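Local coordinates for protein CSOR (Streptomyces lividans, PDB 4ADZ) that probably represses transcription of copper-responsive genes as a copper-sensing DNA-binding regulator, captured here in its metal-free form, at residues Q69-E74 with C78-T83; A52-R57 with L100-R105; R59-Q64 with T89-S94. All coordinates share one frame; numbering follows the deposited sequence.

Contact 1. Residues Q69-E74 with C78-T83; sequences QRMVDE and CIDILT. With SO4 (sulfate ion), chain D.
Met71 reaches from its helix to Ile81 and Asp80 on the antiparallel helix across the turn. Its CB lies 3.8 Å from CG1 of Ile81, an aliphatic contact close to the backbone, where the two CA atoms are 6.7 Å apart. CG is then anti to the carbonyl carbon (chi1 -70°), and the chain runs on extended to SD before turning at chi3, 96°. That last bend carries the methyl CE onto the polar edge of the other helix, 3.5 Å from the carbonyl O of Asp80 and also 3.5 Å from its carboxylate OD2. The methionine and aspartate side chains cross at about a right angle. An unbranched, flexible methionine suits this place, because one side chain covers both an apolar flank and a polar edge. Ile81 packs against the base of Met71 through CG1, while its CD1 reaches 4.1 Å to CG2 of the buried Val72, so its longer branch serves two neighbours. With an alanine here in place of Ile81, Met71 CB and Val72 CG2 would probably be left without a partner on this helix, opening a gap. On the outer side, Arg70 NH1 gives a hydrogen bond of 2.9 Å to O1 of a sulfate ion, probably from the crystallisation liquor, which Arg66 NE also holds. The two short segments run almost exactly antiparallel (174°), their axes 10.3 Å apart, where helix 48-73 ends and helix 78-114 begins; Val76 of the connecting loop touches both Met71 and Ile81, and Leu58 and Leu99 of the second subunit pack on Val72 and Ile81.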
loop_
_atom_site.group_PDB
_atom_site.type_symbol
_atom_site.label_atom_id
_atom_site.label_comp_id
_atom_site.label_asym_id
_atom_site.label_seq_id
_atom_site.Cartn_x
_atom_site.Cartn_y
_atom_site.Cartn_z
ATOM N N GLN A 69 -8.244 -20.919 -2.322
ATOM C CA GLN A 69 -9.557 -21.550 -2.582
ATOM C C GLN A 69 -9.784 -22.758 -1.682
ATOM O O GLN A 69 -10.882 -22.920 -1.167
ATOM C CB GLN A 69 -9.654 -21.977 -4.062
ATOM C CG GLN A 69 -9.547 -20.757 -4.973
ATOM C CD GLN A 69 -9.406 -21.085 -6.464
ATOM O OE1 GLN A 69 -8.332 -21.501 -6.909
ATOM N NE2 GLN A 69 -10.461 -20.864 -7.241
ATOM N N ARG A 70 -8.762 -23.574 -1.528
ATOM C CA ARG A 70 -8.817 -24.760 -0.652
ATOM C C ARG A 70 -9.038 -24.323 0.794
ATOM O O ARG A 70 -9.801 -24.963 1.532
ATOM C CB ARG A 70 -7.574 -25.609 -0.723
ATOM C CG ARG A 70 -7.471 -26.358 -2.061
ATOM C CD ARG A 70 -6.418 -27.438 -1.991
ATOM N NE ARG A 70 -5.079 -26.922 -1.785
ATOM C CZ ARG A 70 -4.268 -26.473 -2.740
ATOM N NH1 ARG A 70 -4.619 -26.476 -4.046
ATOM N NH2 ARG A 70 -3.057 -26.101 -2.393
ATOM N N MET A 71 -8.409 -23.242 1.219
ATOM C CA MET A 71 -8.622 -22.776 2.616
ATOM C C MET A 71 -10.036 -22.344 2.840
ATOM O O MET A 71 -10.640 -22.639 3.898
ATOM C CB MET A 71 -7.666 -21.626 2.954
ATOM C CG MET A 71 -6.241 -22.041 3.072
ATOM S SD MET A 71 -5.080 -20.610 3.046
ATOM C CE MET A 71 -4.854 -20.342 4.776
ATOM N N VAL A 72 -10.604 -21.614 1.889
ATOM C CA VAL A 72 -11.968 -21.155 2.010
ATOM C C VAL A 72 -12.903 -22.386 1.966
ATOM O O VAL A 72 -13.870 -22.487 2.711
ATOM C CB VAL A 72 -12.360 -20.198 0.826
ATOM C CG1 VAL A 72 -13.878 -19.987 0.737
ATOM C CG2 VAL A 72 -11.651 -18.830 0.949
ATOM N N ASP A 73 -12.606 -23.297 1.066
ATOM C CA ASP A 73 -13.443 -24.480 0.916
ATOM C C ASP A 73 -13.496 -25.279 2.213
ATOM O O ASP A 73 -14.534 -25.849 2.518
ATOM C CB ASP A 73 -12.901 -25.385 -0.180
ATOM C CG ASP A 73 -14.002 -26.094 -0.931
ATOM O OD1 ASP A 73 -15.195 -25.683 -0.830
ATOM O OD2 ASP A 73 -13.643 -27.075 -1.613
ATOM N N GLU A 74 -12.371 -25.330 2.923
ATOM C CA GLU A 74 -12.208 -26.110 4.145
ATOM C C GLU A 74 -12.503 -25.321 5.423
ATOM O O GLU A 74 -12.222 -25.810 6.525
ATOM C CB GLU A 74 -10.805 -26.663 4.203
ATOM C CG GLU A 74 -10.476 -27.621 3.040
ATOM C CD GLU A 74 -8.973 -27.757 2.783
ATOM O OE1 GLU A 74 -8.170 -27.111 3.515
ATOM O OE2 GLU A 74 -8.578 -28.509 1.835
ATOM N N CYS A 78 -10.236 -17.390 9.388
ATOM C CA CYS A 78 -10.056 -16.258 8.477
ATOM C C CYS A 78 -8.728 -15.540 8.574
ATOM O O CYS A 78 -8.207 -15.107 7.554
ATOM C CB CYS A 78 -11.191 -15.326 8.599
ATOM S SG CYS A 78 -11.203 -14.651 10.252
ATOM N N ILE A 79 -8.114 -15.420 9.751
ATOM C CA ILE A 79 -6.815 -14.786 9.873
ATOM C C ILE A 79 -5.701 -15.534 9.106
ATOM O O ILE A 79 -4.867 -14.918 8.521
ATOM C CB ILE A 79 -6.407 -14.526 11.351
ATOM C CG1 ILE A 79 -7.496 -13.682 12.035
ATOM C CG2 ILE A 79 -5.015 -13.897 11.454
ATOM C CD1 ILE A 79 -7.652 -12.246 11.534
ATOM N N ASP A 80 -5.717 -16.870 9.127
ATOM C CA ASP A 80 -4.764 -17.684 8.432
ATOM C C ASP A 80 -4.960 -17.414 6.921
ATOM O O ASP A 80 -3.969 -17.317 6.197
ATOM C CB ASP A 80 -5.005 -19.149 8.794
ATOM C CG ASP A 80 -3.914 -20.058 8.394
ATOM O OD1 ASP A 80 -2.733 -19.670 8.432
ATOM O OD2 ASP A 80 -4.209 -21.252 8.078
ATOM N N ILE A 81 -6.211 -17.248 6.490
ATOM C CA ILE A 81 -6.444 -16.907 5.080
ATOM C C ILE A 81 -5.866 -15.534 4.736
ATOM O O ILE A 81 -5.220 -15.357 3.670
ATOM C CB ILE A 81 -7.934 -17.003 4.697
ATOM C CG1 ILE A 81 -8.450 -18.446 4.912
ATOM C CG2 ILE A 81 -8.123 -16.608 3.221
ATOM C CD1 ILE A 81 -9.967 -18.658 4.713
ATOM N N LEU A 82 -6.124 -14.547 5.588
ATOM C CA LEU A 82 -5.540 -13.210 5.407
ATOM C C LEU A 82 -4.049 -13.228 5.320
ATOM O O LEU A 82 -3.454 -12.589 4.438
ATOM C CB LEU A 82 -6.007 -12.238 6.475
ATOM C CG LEU A 82 -7.485 -11.919 6.527
ATOM C CD1 LEU A 82 -7.826 -10.941 7.691
ATOM C CD2 LEU A 82 -7.963 -11.345 5.218
ATOM N N THR A 83 -3.377 -14.025 6.143
ATOM C CA THR A 83 -1.951 -14.147 6.037
ATOM C C THR A 83 -1.480 -14.608 4.633
ATOM O O THR A 83 -0.495 -14.087 4.071
ATOM C CB THR A 83 -1.405 -15.090 7.141
ATOM O OG1 THR A 83 -1.732 -14.508 8.390
ATOM C CG2 THR A 83 0.138 -15.295 7.045
HETATM S S SO4 D . -1.998 -27.666 -6.250
HETATM O O1 SO4 D . -2.593 -26.301 -6.104
HETATM O O2 SO4 D . -3.216 -28.484 -6.475
HETATM O O3 SO4 D . -1.305 -28.113 -5.008
HETATM O O4 SO4 D . -0.999 -27.634 -7.291
#

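Contact 2. Residues A52-R57 with L100-R105; sequences AEHLKR and LEEHLR. With SO4 (sulfate ion), chain C; SO4 (sulfate ion), chain G.
The imidazole of His54 meets the carboxylate of Glu102 at its edge: OE1 lies practically in the ring plane, only 3° out of it. His54 NE2 donates to Glu102 OE1 at 2.8 Å, nearly along the C-O axis, and the planes of ring and carboxylate are turned 48° apart. ND1 makes a weak bond, within the same helix, to OE1 of Glu53. A histidine suits the place because its two ring nitrogens can address acceptors in different directions. Glu102 is stretched out, CG anti to the backbone N (chi1 176°), which lets it span segments whose closest CA atoms, of His54 and Glu102, are still 11.2 Å apart. Arg57 NE donates to Glu53 OE2 in a salt bridge of 2.9 Å, the oxygen somewhat out of the guanidinium plane. CsoR proteins bind copper(I) through cysteines and a histidine shared between two subunits; His103, packed on Cys78 of the second subunit, is therefore probably at that site. Here its ND1 bonds O2 of a sulfate, probably from the crystallisation liquor, at 2.6 Å. The bridge joins helix 48-73 to helix 78-114 where they have spread apart, with Leu99 and Val72 of the second subunit packing on His54, the former from the same chain.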
loop_
_atom_site.group_PDB
_atom_site.type_symbol
_atom_site.label_atom_id
_atom_site.label_comp_id
_atom_site.label_asym_id
_atom_site.label_seq_id
_atom_site.Cartn_x
_atom_site.Cartn_y
_atom_site.Cartn_z
ATOM N N ALA A 52 11.368 -16.811 -18.579
ATOM C CA ALA A 52 11.182 -18.079 -17.878
ATOM C C ALA A 52 10.997 -17.782 -16.392
ATOM O O ALA A 52 10.139 -18.353 -15.741
ATOM C CB ALA A 52 12.382 -19.011 -18.106
ATOM N N GLU A 53 11.772 -16.843 -15.894
ATOM C CA GLU A 53 11.737 -16.456 -14.499
ATOM C C GLU A 53 10.358 -15.830 -14.162
ATOM O O GLU A 53 9.795 -16.114 -13.138
ATOM C CB GLU A 53 12.853 -15.446 -14.220
ATOM C CG GLU A 53 13.251 -15.310 -12.758
ATOM C CD GLU A 53 12.561 -14.182 -11.971
ATOM O OE1 GLU A 53 11.837 -13.321 -12.546
ATOM O OE2 GLU A 53 12.766 -14.161 -10.729
ATOM N N HIS A 54 9.830 -15.006 -15.049
ATOM C CA HIS A 54 8.490 -14.398 -14.848
ATOM C C HIS A 54 7.407 -15.436 -14.816
ATOM O O HIS A 54 6.475 -15.373 -13.999
ATOM C CB HIS A 54 8.156 -13.396 -15.965
ATOM C CG HIS A 54 9.114 -12.219 -16.046
ATOM N ND1 HIS A 54 9.989 -11.894 -15.049
ATOM C CD2 HIS A 54 9.314 -11.308 -17.056
ATOM C CE1 HIS A 54 10.717 -10.820 -15.440
ATOM N NE2 HIS A 54 10.318 -10.491 -16.678
ATOM N N LEU A 55 7.462 -16.386 -15.743
ATOM C CA LEU A 55 6.457 -17.444 -15.750
ATOM C C LEU A 55 6.509 -18.279 -14.468
ATOM O O LEU A 55 5.473 -18.630 -13.952
ATOM C CB LEU A 55 6.648 -18.344 -16.980
ATOM C CG LEU A 55 6.227 -17.702 -18.307
ATOM C CD1 LEU A 55 6.759 -18.599 -19.450
ATOM C CD2 LEU A 55 4.742 -17.456 -18.421
ATOM N N LYS A 56 7.699 -18.585 -13.992
ATOM C CA LYS A 56 7.900 -19.362 -12.762
ATOM C C LYS A 56 7.321 -18.612 -11.581
ATOM O O LYS A 56 6.631 -19.209 -10.772
ATOM C CB LYS A 56 9.377 -19.694 -12.491
ATOM N N ARG A 57 7.560 -17.302 -11.507
ATOM C CA ARG A 57 6.931 -16.472 -10.437
ATOM C C ARG A 57 5.394 -16.555 -10.510
ATOM O O ARG A 57 4.733 -16.695 -9.489
ATOM C CB ARG A 57 7.403 -15.007 -10.565
ATOM C CG ARG A 57 8.821 -14.744 -10.091
ATOM C CD ARG A 57 9.190 -13.304 -10.382
ATOM N NE ARG A 57 10.396 -12.808 -9.745
ATOM C CZ ARG A 57 10.446 -12.131 -8.601
ATOM N NH1 ARG A 57 9.375 -11.876 -7.848
ATOM N NH2 ARG A 57 11.635 -11.726 -8.196
ATOM N N LEU A 100 9.092 -3.761 -13.806
ATOM C CA LEU A 100 9.367 -2.331 -13.907
ATOM C C LEU A 100 10.870 -2.070 -14.050
ATOM O O LEU A 100 11.304 -1.278 -14.876
ATOM C CB LEU A 100 8.869 -1.630 -12.686
ATOM C CG LEU A 100 9.067 -0.151 -12.678
ATOM C CD1 LEU A 100 8.192 0.406 -13.834
ATOM C CD2 LEU A 100 8.695 0.422 -11.325
ATOM N N GLU A 101 11.671 -2.725 -13.223
ATOM C CA GLU A 101 13.098 -2.592 -13.316
ATOM C C GLU A 101 13.610 -2.961 -14.730
ATOM O O GLU A 101 14.373 -2.196 -15.335
ATOM C CB GLU A 101 13.801 -3.489 -12.259
ATOM C CG GLU A 101 15.303 -3.309 -12.348
ATOM C CD GLU A 101 16.066 -3.766 -11.137
ATOM O OE1 GLU A 101 15.456 -4.495 -10.331
ATOM O OE2 GLU A 101 17.285 -3.405 -11.032
ATOM N N GLU A 102 13.167 -4.089 -15.259
ATOM C CA GLU A 102 13.549 -4.540 -16.582
ATOM C C GLU A 102 13.153 -3.483 -17.648
ATOM O O GLU A 102 13.959 -3.120 -18.534
ATOM C CB GLU A 102 12.911 -5.910 -16.893
ATOM C CG GLU A 102 13.188 -6.401 -18.305
ATOM C CD GLU A 102 12.570 -7.787 -18.626
ATOM O OE1 GLU A 102 11.829 -8.346 -17.777
ATOM O OE2 GLU A 102 12.827 -8.287 -19.748
ATOM N N HIS A 103 11.952 -2.948 -17.526
ATOM C CA HIS A 103 11.490 -1.882 -18.427
ATOM C C HIS A 103 12.328 -0.643 -18.354
ATOM O O HIS A 103 12.724 -0.073 -19.411
ATOM C CB HIS A 103 10.085 -1.514 -18.075
ATOM C CG HIS A 103 9.498 -0.439 -18.940
ATOM N ND1 HIS A 103 9.466 -0.542 -20.304
ATOM C CD2 HIS A 103 8.823 0.720 -18.605
ATOM C CE1 HIS A 103 8.798 0.533 -20.795
ATOM N NE2 HIS A 103 8.459 1.327 -19.758
ATOM N N LEU A 104 12.656 -0.199 -17.145
ATOM C CA LEU A 104 13.511 0.970 -16.976
ATOM C C LEU A 104 14.945 0.771 -17.513
ATOM O O LEU A 104 15.504 1.693 -18.133
ATOM C CB LEU A 104 13.543 1.445 -15.511
ATOM C CG LEU A 104 12.179 2.007 -15.036
ATOM C CD1 LEU A 104 12.151 2.199 -13.495
ATOM C CD2 LEU A 104 11.735 3.298 -15.755
ATOM N N ARG A 105 15.490 -0.422 -17.302
ATOM C CA ARG A 105 16.754 -0.812 -17.891
ATOM C C ARG A 105 16.692 -0.701 -19.423
ATOM O O ARG A 105 17.657 -0.200 -20.076
ATOM C CB ARG A 105 17.177 -2.205 -17.451
ATOM C CG ARG A 105 17.730 -2.216 -16.029
ATOM C CD ARG A 105 17.909 -3.635 -15.518
ATOM N NE ARG A 105 18.895 -4.355 -16.293
ATOM C CZ ARG A 105 20.203 -4.419 -15.990
ATOM N NH1 ARG A 105 20.702 -3.824 -14.907
ATOM N NH2 ARG A 105 21.031 -5.094 -16.784
HETATM S S SO4 C . 10.271 -2.428 -23.194
HETATM O O1 SO4 C . 10.266 -0.952 -23.531
HETATM O O2 SO4 C . 10.394 -2.525 -21.729
HETATM O O3 SO4 C . 11.501 -3.090 -23.747
HETATM O O4 SO4 C . 9.073 -2.991 -23.905
HETATM S S SO4 G . 18.234 -6.745 -19.472
HETATM O O1 SO4 G . 19.070 -6.444 -20.647
HETATM O O2 SO4 G . 18.110 -5.501 -18.683
HETATM O O3 SO4 G . 18.940 -7.763 -18.654
HETATM O O4 SO4 G . 16.897 -7.249 -19.902
#

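Contact 3. Residues R59-Q64 with T89-S94; sequences RRIEGQ and TKALQS. With SO4 (sulfate ion), chain E.
Ala91 and Leu92 receive Ile61 from the facing helix, and Gln64 joins it over Ala91. Along 89-94, Thr89 comes first; its CB points away from 59-64, and Leu92 of the second subunit packs on it. The CB of Ala91 points toward the facing helix. It meets Ile61 CG1 at 3.7 Å and Gln64 OE1 at 3.8 Å, and so small a residue leaves room for both side chains to reach it; the CA atoms of Ile61 and Ala91 are 6.9 Å apart. Leu92 follows on the flank, where its CD2 touches Ile61 CD1 at 4.0 Å. Ile61 can serve both neighbours because its first torsion (chi1 -63°) sets CG1 beside the backbone N, and the extended chain carries CD1 over the carbonyl group of Ala91 to Leu92. Gln93 is turned to other subunits, touching Leu134 of the third. Ser94 closes the segment with OG bonded to Arg57 NH1, a polar tie between the same two helices. On the outward side of 59-64, Arg59 grips a sulfate ion with two bonds of 3.1 Å, NE to O1 and NH2 to O3, the kind of fork a guanidinium edge offers an oxyanion. No hydrogen bond crosses between the segments, whose axes pass 10.0 Å apart at 162°. This mainly apolar packing joins two antiparallel helices of the all-helical CsoR-type repressor fold, with the second subunit packing beside them.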
loop_
_atom_site.group_PDB
_atom_site.type_symbol
_atom_site.label_atom_id
_atom_site.label_comp_id
_atom_site.label_asym_id
_atom_site.label_seq_id
_atom_site.Cartn_x
_atom_site.Cartn_y
_atom_site.Cartn_z
ATOM N N ARG A 59 3.454 -18.947 -11.899
ATOM C CA ARG A 59 3.085 -20.364 -11.477
ATOM C C ARG A 59 2.965 -20.477 -9.971
ATOM O O ARG A 59 1.987 -21.045 -9.461
ATOM C CB ARG A 59 4.114 -21.385 -11.988
ATOM C CG ARG A 59 3.955 -21.643 -13.472
ATOM C CD ARG A 59 5.047 -22.597 -13.971
ATOM N NE ARG A 59 5.122 -23.847 -13.215
ATOM C CZ ARG A 59 6.130 -24.731 -13.319
ATOM N NH1 ARG A 59 7.183 -24.493 -14.122
ATOM N NH2 ARG A 59 6.109 -25.853 -12.609
ATOM N N ARG A 60 3.940 -19.914 -9.247
ATOM C CA ARG A 60 3.930 -19.861 -7.776
ATOM C C ARG A 60 2.727 -19.150 -7.279
ATOM O O ARG A 60 1.987 -19.668 -6.466
ATOM C CB ARG A 60 5.112 -19.071 -7.212
ATOM C CG ARG A 60 5.462 -19.406 -5.750
ATOM N N ILE A 61 2.508 -17.942 -7.806
ATOM C CA ILE A 61 1.339 -17.188 -7.409
ATOM C C ILE A 61 0.008 -17.891 -7.661
ATOM O O ILE A 61 -0.844 -17.890 -6.799
ATOM C CB ILE A 61 1.318 -15.760 -8.059
ATOM C CG1 ILE A 61 2.544 -14.932 -7.551
ATOM C CG2 ILE A 61 -0.086 -15.103 -7.883
ATOM C CD1 ILE A 61 2.990 -13.793 -8.491
ATOM N N GLU A 62 -0.167 -18.545 -8.816
ATOM C CA GLU A 62 -1.413 -19.225 -9.083
ATOM C C GLU A 62 -1.574 -20.361 -8.039
ATOM O O GLU A 62 -2.676 -20.611 -7.600
ATOM C CB GLU A 62 -1.415 -19.708 -10.537
ATOM C CG GLU A 62 -2.652 -20.444 -10.998
ATOM C CD GLU A 62 -3.946 -19.767 -10.668
ATOM O OE1 GLU A 62 -3.944 -18.561 -10.351
ATOM O OE2 GLU A 62 -4.985 -20.483 -10.728
ATOM N N GLY A 63 -0.460 -21.003 -7.706
ATOM C CA GLY A 63 -0.366 -21.986 -6.607
ATOM C C GLY A 63 -0.936 -21.465 -5.289
ATOM O O GLY A 63 -1.740 -22.124 -4.600
ATOM N N GLN A 64 -0.555 -20.244 -4.967
ATOM C CA GLN A 64 -1.063 -19.545 -3.761
ATOM C C GLN A 64 -2.544 -19.302 -3.825
ATOM O O GLN A 64 -3.240 -19.469 -2.851
ATOM C CB GLN A 64 -0.262 -18.253 -3.532
ATOM C CG GLN A 64 1.218 -18.448 -3.183
ATOM C CD GLN A 64 1.894 -17.082 -3.115
ATOM O OE1 GLN A 64 1.846 -16.337 -4.065
ATOM N NE2 GLN A 64 2.435 -16.716 -1.955
ATOM N N THR A 89 -0.275 -11.127 -2.373
ATOM C CA THR A 89 -0.190 -9.712 -2.826
ATOM C C THR A 89 1.267 -9.279 -2.858
ATOM O O THR A 89 1.728 -8.631 -3.824
ATOM C CB THR A 89 -1.089 -8.745 -1.995
ATOM O OG1 THR A 89 -0.715 -8.761 -0.606
ATOM C CG2 THR A 89 -2.555 -9.122 -2.111
ATOM N N LYS A 90 2.020 -9.655 -1.830
ATOM C CA LYS A 90 3.449 -9.359 -1.794
ATOM C C LYS A 90 4.169 -9.949 -2.976
ATOM O O LYS A 90 5.003 -9.251 -3.582
ATOM C CB LYS A 90 4.056 -9.783 -0.438
ATOM C CG LYS A 90 5.559 -9.649 -0.295
ATOM C CD LYS A 90 6.130 -10.429 0.909
ATOM C CE LYS A 90 7.612 -10.147 1.127
ATOM N NZ LYS A 90 7.839 -8.704 1.394
ATOM N N ALA A 91 3.860 -11.196 -3.349
ATOM C CA ALA A 91 4.496 -11.849 -4.494
ATOM C C ALA A 91 4.172 -11.138 -5.812
ATOM O O ALA A 91 5.030 -10.961 -6.670
ATOM C CB ALA A 91 4.068 -13.310 -4.608
ATOM N N LEU A 92 2.939 -10.717 -5.920
ATOM C CA LEU A 92 2.514 -9.932 -7.133
ATOM C C LEU A 92 3.267 -8.613 -7.215
ATOM O O LEU A 92 3.633 -8.189 -8.327
ATOM C CB LEU A 92 1.004 -9.695 -7.152
ATOM C CG LEU A 92 0.177 -10.869 -7.668
ATOM C CD1 LEU A 92 -1.240 -10.803 -7.154
ATOM C CD2 LEU A 92 0.213 -11.053 -9.217
ATOM N N GLN A 93 3.440 -7.961 -6.086
ATOM C CA GLN A 93 4.173 -6.673 -6.034
ATOM C C GLN A 93 5.626 -6.873 -6.413
ATOM O O GLN A 93 6.196 -6.080 -7.206
ATOM C CB GLN A 93 4.047 -6.015 -4.679
ATOM C CG GLN A 93 2.659 -5.469 -4.384
ATOM C CD GLN A 93 2.587 -4.847 -2.969
ATOM O OE1 GLN A 93 3.272 -5.278 -2.033
ATOM N NE2 GLN A 93 1.874 -3.747 -2.863
ATOM N N SER A 94 6.225 -7.978 -5.949
ATOM C CA SER A 94 7.603 -8.260 -6.228
ATOM C C SER A 94 7.752 -8.527 -7.719
ATOM O O SER A 94 8.729 -8.093 -8.298
ATOM C CB SER A 94 8.129 -9.476 -5.448
ATOM O OG SER A 94 9.428 -9.874 -5.901
HETATM S S SO4 E . 2.318 -26.054 -11.252
HETATM O O1 SO4 E . 2.589 -24.651 -11.700
HETATM O O2 SO4 E . 1.629 -26.133 -9.957
HETATM O O3 SO4 E . 3.580 -26.802 -11.013
HETATM O O4 SO4 E . 1.523 -26.705 -12.337
#

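Overall arrangement
All three contacts join helix 48-73 to helix 78-114, and together they trace the antiparallel hairpin from its turn to its open end. Contact 1 sits nearest the turn and farthest out, its centre about 23 Å from the chain centre, whereas those of contacts 2 and 3 lie about 8 Å from it. Contacts 1 and 3 are mainly apolar, with polar atoms at their margins and axes about 10 Å apart; at contact 2 the helices have diverged, and a long polar bridge replaces direct packing. Contacts 2 and 3 touch through Arg57 and Ser94, while contact 1 touches neither. Each is partly buried and meets the second subunit, and sulfate ions sit at basic side chains in all three.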